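Sporozoite-specific SAG protein (Toxoplasma gondii, PDB 2WNK) is a surface antigen of the sporozoite stage, related to SAG2 and built from two SRS domains, that probably serves in contacts between parasite and host. Local coordinates at residues A[34-39]-A[46-51]. Sequence-based numbering, arbitrary orientation.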
# COMPACT_ATOMS: atom_id res chain seq x y z
N GLU A 34 22.50 13.36 -9.98
CA GLU A 34 23.41 12.23 -9.92
C GLU A 34 22.80 11.72 -8.57
O GLU A 34 22.77 12.48 -7.58
CB GLU A 34 24.89 12.52 -9.66
CG GLU A 34 25.59 11.21 -9.19
CD GLU A 34 27.08 11.36 -8.96
OE1 GLU A 34 27.80 11.50 -9.96
OE2 GLU A 34 27.50 11.34 -7.79
N ILE A 35 22.27 10.50 -8.52
CA ILE A 35 21.71 10.00 -7.24
C ILE A 35 22.80 9.44 -6.32
O ILE A 35 23.84 8.91 -6.78
CB ILE A 35 20.63 8.89 -7.46
CG1 ILE A 35 19.81 8.65 -6.17
CG2 ILE A 35 21.29 7.62 -7.89
CD1 ILE A 35 18.63 7.62 -6.38
N LYS A 36 22.57 9.57 -5.01
CA LYS A 36 23.41 8.97 -3.98
C LYS A 36 22.51 8.13 -3.09
O LYS A 36 21.44 8.59 -2.73
CB LYS A 36 24.04 10.04 -3.12
CG LYS A 36 24.93 9.44 -2.04
CD LYS A 36 26.11 10.31 -1.81
CE LYS A 36 27.30 9.48 -1.32
NZ LYS A 36 27.16 9.33 0.15
N PRO A 37 22.91 6.89 -2.76
CA PRO A 37 24.16 6.21 -3.12
C PRO A 37 24.27 6.02 -4.63
O PRO A 37 23.25 5.91 -5.33
CB PRO A 37 24.00 4.81 -2.49
CG PRO A 37 22.94 4.98 -1.43
CD PRO A 37 21.99 6.00 -2.02
N ALA A 38 25.52 5.94 -5.10
CA ALA A 38 25.80 5.71 -6.52
C ALA A 38 24.93 4.59 -7.08
O ALA A 38 24.84 3.51 -6.49
CB ALA A 38 27.30 5.39 -6.70
N TYR A 39 24.26 4.86 -8.21
CA TYR A 39 23.24 3.92 -8.67
C TYR A 39 23.82 2.58 -9.16
O TYR A 39 24.66 2.55 -10.08
CB TYR A 39 22.31 4.51 -9.76
CG TYR A 39 21.36 3.41 -10.18
CD1 TYR A 39 21.55 2.72 -11.36
CD2 TYR A 39 20.35 2.99 -9.33
CE1 TYR A 39 20.72 1.70 -11.74
CE2 TYR A 39 19.51 1.95 -9.68
CZ TYR A 39 19.70 1.30 -10.89
OH TYR A 39 18.89 0.26 -11.25
N LYS A 46 21.99 0.28 -3.47
CA LYS A 46 22.11 0.77 -2.10
C LYS A 46 21.15 1.93 -1.84
O LYS A 46 20.70 2.61 -2.79
CB LYS A 46 23.55 1.20 -1.82
CG LYS A 46 24.56 0.08 -2.01
CD LYS A 46 25.89 0.42 -1.35
CE LYS A 46 25.80 0.25 0.17
NZ LYS A 46 27.04 0.68 0.90
N VAL A 47 20.82 2.15 -0.57
CA VAL A 47 19.97 3.28 -0.18
C VAL A 47 20.66 3.97 0.97
O VAL A 47 21.44 3.34 1.68
CB VAL A 47 18.60 2.83 0.30
CG1 VAL A 47 17.88 2.03 -0.84
CG2 VAL A 47 18.73 1.98 1.61
N CYS A 48 20.33 5.24 1.21
CA CYS A 48 20.78 5.88 2.47
C CYS A 48 19.78 5.59 3.59
O CYS A 48 18.60 5.34 3.33
CB CYS A 48 20.98 7.37 2.28
SG CYS A 48 22.27 7.63 1.09
N THR A 49 20.28 5.57 4.82
CA THR A 49 19.42 5.29 5.95
C THR A 49 19.35 6.49 6.89
O THR A 49 18.73 6.42 7.95
CB THR A 49 19.90 4.02 6.71
OG1 THR A 49 21.30 4.20 7.05
CG2 THR A 49 19.66 2.78 5.81
N THR A 50 19.99 7.58 6.48
CA THR A 50 19.80 8.90 7.08
C THR A 50 19.66 9.91 5.93
O THR A 50 20.09 9.66 4.79
CB THR A 50 20.99 9.33 7.91
OG1 THR A 50 22.15 9.22 7.08
CG2 THR A 50 21.12 8.45 9.19
N ALA A 51 19.05 11.05 6.23
CA ALA A 51 18.71 12.02 5.19
C ALA A 51 19.94 12.67 4.50
O ALA A 51 19.82 13.22 3.39
CB ALA A 51 17.77 13.08 5.74
O HOH W 1 21.02 4.09 -5.27
O HOH W 2 22.48 2.03 -5.73
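Pro37, which follows strand 34-36 after a cis peptide bond, comes nearest to Val47 of strand 46-48, their CA atoms 5.9 Å apart, and the two backbones are bridged by water instead of pairing directly. One water lies 2.9 Å from both Pro37 O and Lys46 O; a second lies 2.9 Å from Ala38 O and accepts from Lys46 N. Between these backbones lies the pyrrolidine ring. Its CB meets Lys46 CB at 3.7 Å, its CG presses on the peptide carbon Val47 C at 3.5 Å, and its CD reaches Cys48 SG at 3.5 Å. That sulfur, anti to its own carbonyl carbon (chi1 -63°), is bonded to Cys53 in a disulfide. Beyond CB the Lys46 chain leads away from the ring, and after a bend at chi3 (75°) NZ reaches its salt bridge with Glu56. The contact sets the chain just past edge strand 34-36 against the two-stranded sheet of 46-48 and 56-58 in the first SRS domain; Phe98 of strand 94-101 touches both Pro37 and Val47. Proline has no backbone N-H to offer, and the polar bridging falls to Pro37 O, Ala38 O and water, while the ring carbons pack on Cys48 SG and Lys46 CB.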